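Local structure of ribonuclease VapC (Caulobacter crescentus, 5K8J) at residues B[5-10]-B[35-40]; B[29-34]-B[64-69]. The protein probably acts as the magnesium-dependent ribonuclease toxin of a toxin-antitoxin system and is held here in complex with its VapB antitoxin. All blocks are in the same frame, centred on the assembly; numbering follows the deposited sequence.

Contact 2 joins the outermost strand of this chain's parallel sheet to its neighbour, and contact 1 lies at the C-terminal end of the neighbouring strands, where two helices begin. The centres of the two contacts are 10 Å apart. They join through the backbone: Leu-5 N lies 3.2 Å from Leu-32 O, and Ile-35 N lies 2.9 Å from Leu-69 O, both probable hydrogen bonds. The chain runs straight from strand 31-34 into helix 35-45. Contact 1 holds Asp-6, a predicted magnesium ligand whose side chain is about 5 Å from that of Asp-95, the other one. Ser-34 of contact 2 is about 8 Å from Asp-6, side chain to side chain.

Contact 1. Residues B[5-10]-B[35-40]; sequences LDTNVA and IISRVE
Thr-7, in the first turn of helix 7-15, meets Ser-37 and Glu-40, one turn apart on helix 35-45. Followed outward, its CB lies 3.4 Å from Glu-40 OE2. OG1 is beside the backbone N and anti to the carbonyl carbon (chi1 -60°), and this puts it between the two partners. It donates to Glu-40 OE2 at 2.7 Å, meeting that oxygen from above the carboxylate plane, 44° out of it. Ser-37 OG lies 2.8 Å from Thr-7 OG1 and can donate to it, although that proton has another acceptor within reach. CG2, the other branch, rests against the carboxylate at 3.7 Å from Glu-40 CD. The Thr-7 and Glu-40 side chains cross at about a right angle.

The contact lies at the C-terminal end of strand 3-5, where PIN domains carry their acidic active site. Asp-6, at the N-cap position of helix 7-15, and Asp-95 are predicted to bind magnesium. Asp-6 OD1 takes Thr-7 N at 2.8 Å, again from above the carboxylate plane. Asp-6 OD2 is hydrogen-bonded to Thr-111 OG1. Thr-7 therefore touches both Asp-6 and Glu-40, whose nearest oxygens, OD1 and OE2, stay 5.9 Å apart. Arg-74 of a VapB chain forms a salt bridge with Glu-40 OE1 and a weak, long ion pair with Asp-6 OD1. A water hydrogen-bonded to Ser-37 OG (2.8 Å) donates a very short bond to Leu-5 O (2.5 Å).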
loop_
_atom_site.group_PDB
_atom_site.type_symbol
_atom_site.label_atom_id
_atom_site.label_comp_id
_atom_site.label_asym_id
_atom_site.label_seq_id
_atom_site.Cartn_x
_atom_site.Cartn_y
_atom_site.Cartn_z
ATOM N N LEU B 5 -1.304 -24.890 -1.132
ATOM C CA LEU B 5 -0.688 -26.065 -1.722
ATOM C C LEU B 5 0.250 -25.635 -2.832
ATOM O O LEU B 5 -0.150 -24.878 -3.721
ATOM C CB LEU B 5 -1.747 -27.005 -2.314
ATOM C CG LEU B 5 -2.793 -27.531 -1.339
ATOM C CD1 LEU B 5 -3.694 -28.624 -2.017
ATOM C CD2 LEU B 5 -2.146 -28.127 -0.097
ATOM N N ASP B 6 1.478 -26.140 -2.813
ATOM C CA ASP B 6 2.353 -25.897 -3.955
ATOM C C ASP B 6 1.772 -26.568 -5.198
ATOM O O ASP B 6 0.987 -27.516 -5.128
ATOM C CB ASP B 6 3.766 -26.412 -3.675
ATOM C CG ASP B 6 4.846 -25.772 -4.591
ATOM O OD1 ASP B 6 4.513 -24.886 -5.438
ATOM O OD2 ASP B 6 6.030 -26.169 -4.418
ATOM N N THR B 7 2.192 -26.083 -6.357
ATOM C CA THR B 7 1.614 -26.621 -7.597
ATOM C C THR B 7 1.774 -28.135 -7.703
ATOM O O THR B 7 0.855 -28.835 -8.159
ATOM C CB THR B 7 2.256 -25.939 -8.797
ATOM O OG1 THR B 7 1.992 -24.541 -8.705
ATOM C CG2 THR B 7 1.717 -26.498 -10.098
ATOM N N ASN B 8 2.955 -28.656 -7.347
ATOM C CA ASN B 8 3.220 -30.087 -7.487
ATOM C C ASN B 8 2.208 -30.881 -6.684
ATOM O O ASN B 8 1.716 -31.921 -7.129
ATOM C CB ASN B 8 4.635 -30.406 -7.003
ATOM C CG ASN B 8 4.973 -29.681 -5.638
ATOM O OD1 ASN B 8 4.080 -29.428 -4.838
ATOM N ND2 ASN B 8 6.239 -29.352 -5.400
ATOM N N VAL B 9 1.892 -30.402 -5.476
ATOM C CA VAL B 9 0.899 -31.069 -4.637
ATOM C C VAL B 9 -0.458 -31.072 -5.336
ATOM O O VAL B 9 -1.162 -32.093 -5.357
ATOM C CB VAL B 9 0.817 -30.391 -3.251
ATOM C CG1 VAL B 9 -0.269 -31.030 -2.387
ATOM C CG2 VAL B 9 2.160 -30.465 -2.529
ATOM N N ALA B 10 -0.858 -29.917 -5.890
ATOM C CA ALA B 10 -2.129 -29.835 -6.592
ATOM C C ALA B 10 -2.152 -30.729 -7.824
ATOM O O ALA B 10 -3.198 -31.296 -8.157
ATOM C CB ALA B 10 -2.424 -28.392 -6.972
ATOM N N ILE B 35 -3.777 -18.814 -7.891
ATOM C CA ILE B 35 -4.136 -18.649 -9.302
ATOM C C ILE B 35 -2.963 -19.011 -10.202
ATOM O O ILE B 35 -3.160 -19.418 -11.353
ATOM C CB ILE B 35 -4.623 -17.212 -9.542
ATOM C CG1 ILE B 35 -5.333 -17.081 -10.912
ATOM C CG2 ILE B 35 -3.477 -16.206 -9.480
ATOM C CD1 ILE B 35 -6.699 -17.588 -10.914
ATOM N N ILE B 36 -1.736 -18.833 -9.725
ATOM C CA ILE B 36 -0.570 -19.206 -10.512
ATOM C C ILE B 36 -0.528 -20.716 -10.685
ATOM O O ILE B 36 -0.290 -21.226 -11.785
ATOM C CB ILE B 36 0.735 -18.672 -9.870
ATOM C CG1 ILE B 36 0.665 -17.152 -9.639
ATOM C CG2 ILE B 36 1.910 -19.042 -10.735
ATOM C CD1 ILE B 36 0.286 -16.320 -10.879
ATOM N N SER B 37 -0.817 -21.469 -9.617
ATOM C CA SER B 37 -0.975 -22.908 -9.765
ATOM C C SER B 37 -2.113 -23.254 -10.720
ATOM O O SER B 37 -2.007 -24.220 -11.494
ATOM C CB SER B 37 -1.238 -23.569 -8.406
ATOM O OG SER B 37 -0.208 -23.310 -7.475
ATOM N N ARG B 38 -3.228 -22.526 -10.643
ATOM C CA ARG B 38 -4.302 -22.754 -11.598
ATOM C C ARG B 38 -3.775 -22.649 -13.028
ATOM O O ARG B 38 -4.036 -23.526 -13.848
ATOM C CB ARG B 38 -5.474 -21.787 -11.381
ATOM C CG ARG B 38 -6.547 -21.966 -12.426
ATOM C CD ARG B 38 -7.845 -21.193 -12.213
ATOM N NE ARG B 38 -8.588 -21.357 -13.462
ATOM C CZ ARG B 38 -9.434 -20.483 -13.992
ATOM N NH1 ARG B 38 -9.780 -19.389 -13.347
ATOM N NH2 ARG B 38 -9.962 -20.722 -15.190
ATOM N N VAL B 39 -2.992 -21.618 -13.334
ATOM C CA VAL B 39 -2.458 -21.471 -14.688
ATOM C C VAL B 39 -1.659 -22.707 -15.078
ATOM O O VAL B 39 -1.777 -23.229 -16.198
ATOM C CB VAL B 39 -1.605 -20.199 -14.798
ATOM C CG1 VAL B 39 -0.760 -20.204 -16.061
ATOM C CG2 VAL B 39 -2.542 -18.988 -14.789
ATOM N N GLU B 40 -0.805 -23.165 -14.177
ATOM C CA GLU B 40 -0.006 -24.345 -14.465
ATOM C C GLU B 40 -0.887 -25.567 -14.655
ATOM O O GLU B 40 -0.648 -26.361 -15.578
ATOM C CB GLU B 40 1.023 -24.555 -13.355
ATOM C CG GLU B 40 2.021 -23.427 -13.202
ATOM C CD GLU B 40 3.086 -23.805 -12.179
ATOM O OE1 GLU B 40 3.982 -24.596 -12.571
ATOM O OE2 GLU B 40 2.957 -23.405 -10.979
HETATM O O HOH W 1 -1.416 -23.144 -4.982
#

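Contact 2. Residues B[29-34]-B[64-69]; sequences GAILLS and KVLPVL
Leu-33 uses both of its backbone polar groups on segment 64-69. Its N donates to Pro-67 O at 3.0 Å, with an N-H...O angle of 169°. Its O accepts Leu-69 N at 2.8 Å, nearly as straight. The same carbonyl also takes a CA-H...O contact from Val-68 CA at 3.1 Å. Leu-33 thus grips the residues before and after Val-68, its partner in a parallel bridge.

Pro-67 has no N-H to offer; instead its ring packs on strand 31-34. CD lies 3.3 Å from Ile-31 O. CG touches Leu-32 CD2 at 3.7 Å, the two side chains crossing at about a right angle. The other Leu-32 methyl, CD1, meets Leu-69 CD1 at 4.1 Å. Leu-66 CD2 reaches Ile-31 CG2 at 4.2 Å.

The backbone of Leu-32 is hydrogen-bonded to Tyr-3 and Leu-5 of strand 3-5. Val-68 N donates to Asp-44 OD2 of a VapB chain, and the same chain makes backbone hydrogen bonds with Val-68. Leu-69 O accepts Ile-35 N, and a weak hydrogen bond from Gln-101 NE2. Ser-34 OG caps helix 35-45 by accepting Ile-36 N and donates to Gln-101 OE1.

Strands 31-34 and 68-69 are adjacent and parallel, and helices 35-45 and 49-65 lie between them in sequence. This is a beta-alpha-beta crossover to the outermost strand of this chain's PIN-domain sheet (order 3-2-1-4-5).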
loop_
_atom_site.group_PDB
_atom_site.type_symbol
_atom_site.label_atom_id
_atom_site.label_comp_id
_atom_site.label_asym_id
_atom_site.label_seq_id
_atom_site.Cartn_x
_atom_site.Cartn_y
_atom_site.Cartn_z
ATOM N N GLY B 29 -7.189 -26.985 8.559
ATOM C CA GLY B 29 -7.369 -25.591 8.222
ATOM C C GLY B 29 -7.861 -25.445 6.797
ATOM O O GLY B 29 -8.043 -26.419 6.063
ATOM N N ALA B 30 -8.074 -24.191 6.423
ATOM C CA ALA B 30 -8.492 -23.882 5.064
ATOM C C ALA B 30 -7.399 -24.289 4.086
ATOM O O ALA B 30 -6.208 -24.070 4.337
ATOM C CB ALA B 30 -8.769 -22.386 4.918
ATOM N N ILE B 31 -7.808 -24.820 2.946
ATOM C CA ILE B 31 -6.884 -25.218 1.889
ATOM C C ILE B 31 -7.078 -24.290 0.700
ATOM O O ILE B 31 -8.180 -24.208 0.140
ATOM C CB ILE B 31 -7.104 -26.690 1.522
ATOM C CG1 ILE B 31 -6.744 -27.535 2.758
ATOM C CG2 ILE B 31 -6.254 -27.061 0.323
ATOM C CD1 ILE B 31 -6.969 -28.993 2.593
ATOM N N LEU B 32 -6.015 -23.593 0.322
ATOM C CA LEU B 32 -6.070 -22.516 -0.659
ATOM C C LEU B 32 -5.223 -22.888 -1.859
ATOM O O LEU B 32 -4.179 -23.516 -1.719
ATOM C CB LEU B 32 -5.551 -21.201 -0.066
ATOM C CG LEU B 32 -6.056 -20.819 1.323
ATOM C CD1 LEU B 32 -5.428 -19.493 1.761
ATOM C CD2 LEU B 32 -7.576 -20.716 1.361
ATOM N N LEU B 33 -5.675 -22.488 -3.037
ATOM C CA LEU B 33 -4.954 -22.701 -4.283
ATOM C C LEU B 33 -4.561 -21.346 -4.868
ATOM O O LEU B 33 -5.419 -20.467 -5.027
ATOM C CB LEU B 33 -5.851 -23.448 -5.279
ATOM C CG LEU B 33 -5.152 -23.961 -6.531
ATOM C CD1 LEU B 33 -4.156 -25.056 -6.189
ATOM C CD2 LEU B 33 -6.207 -24.494 -7.484
ATOM N N SER B 34 -3.296 -21.208 -5.264
ATOM C CA SER B 34 -2.854 -20.004 -5.972
ATOM C C SER B 34 -3.367 -19.995 -7.412
ATOM O O SER B 34 -3.361 -21.022 -8.089
ATOM C CB SER B 34 -1.341 -19.968 -5.991
ATOM O OG SER B 34 -0.917 -18.992 -6.916
ATOM N N LYS B 64 -13.899 -26.018 -8.556
ATOM C CA LYS B 64 -15.209 -25.674 -8.021
ATOM C C LYS B 64 -15.144 -25.549 -6.500
ATOM O O LYS B 64 -15.661 -24.585 -5.922
ATOM C CB LYS B 64 -16.241 -26.714 -8.441
ATOM C CG LYS B 64 -17.642 -26.432 -7.935
ATOM C CD LYS B 64 -18.627 -27.478 -8.455
ATOM C CE LYS B 64 -19.833 -27.664 -7.528
ATOM N NZ LYS B 64 -20.673 -28.851 -7.906
ATOM N N VAL B 65 -14.453 -26.473 -5.846
ATOM C CA VAL B 65 -14.463 -26.541 -4.380
ATOM C C VAL B 65 -13.419 -25.628 -3.753
ATOM O O VAL B 65 -13.690 -24.979 -2.735
ATOM C CB VAL B 65 -14.242 -27.988 -3.924
ATOM C CG1 VAL B 65 -14.186 -28.059 -2.411
ATOM C CG2 VAL B 65 -15.367 -28.870 -4.455
ATOM N N LEU B 66 -12.221 -25.632 -4.285
ATOM C CA LEU B 66 -11.114 -24.961 -3.621
ATOM C C LEU B 66 -11.178 -23.466 -3.876
ATOM O O LEU B 66 -11.430 -23.024 -5.008
ATOM C CB LEU B 66 -9.768 -25.475 -4.110
ATOM C CG LEU B 66 -9.483 -26.943 -3.795
ATOM C CD1 LEU B 66 -8.132 -27.313 -4.342
ATOM C CD2 LEU B 66 -9.535 -27.256 -2.291
ATOM N N PRO B 67 -10.952 -22.660 -2.850
ATOM C CA PRO B 67 -10.875 -21.223 -3.074
ATOM C C PRO B 67 -9.526 -20.832 -3.662
ATOM O O PRO B 67 -8.489 -21.389 -3.297
ATOM C CB PRO B 67 -11.063 -20.651 -1.667
ATOM C CG PRO B 67 -10.456 -21.669 -0.807
ATOM C CD PRO B 67 -10.813 -22.998 -1.424
ATOM N N VAL B 68 -9.550 -19.902 -4.616
ATOM C CA VAL B 68 -8.362 -19.492 -5.367
ATOM C C VAL B 68 -7.898 -18.103 -4.913
ATOM O O VAL B 68 -8.702 -17.158 -4.791
ATOM C CB VAL B 68 -8.645 -19.549 -6.872
ATOM C CG1 VAL B 68 -7.516 -18.948 -7.656
ATOM C CG2 VAL B 68 -8.846 -21.010 -7.276
ATOM N N LEU B 69 -6.592 -17.984 -4.684
ATOM C CA LEU B 69 -5.935 -16.735 -4.313
ATOM C C LEU B 69 -5.428 -16.047 -5.561
ATOM O O LEU B 69 -4.521 -16.559 -6.229
ATOM C CB LEU B 69 -4.710 -16.970 -3.430
ATOM C CG LEU B 69 -4.908 -17.373 -2.005
ATOM C CD1 LEU B 69 -3.545 -17.823 -1.426
ATOM C CD2 LEU B 69 -5.474 -16.186 -1.243
#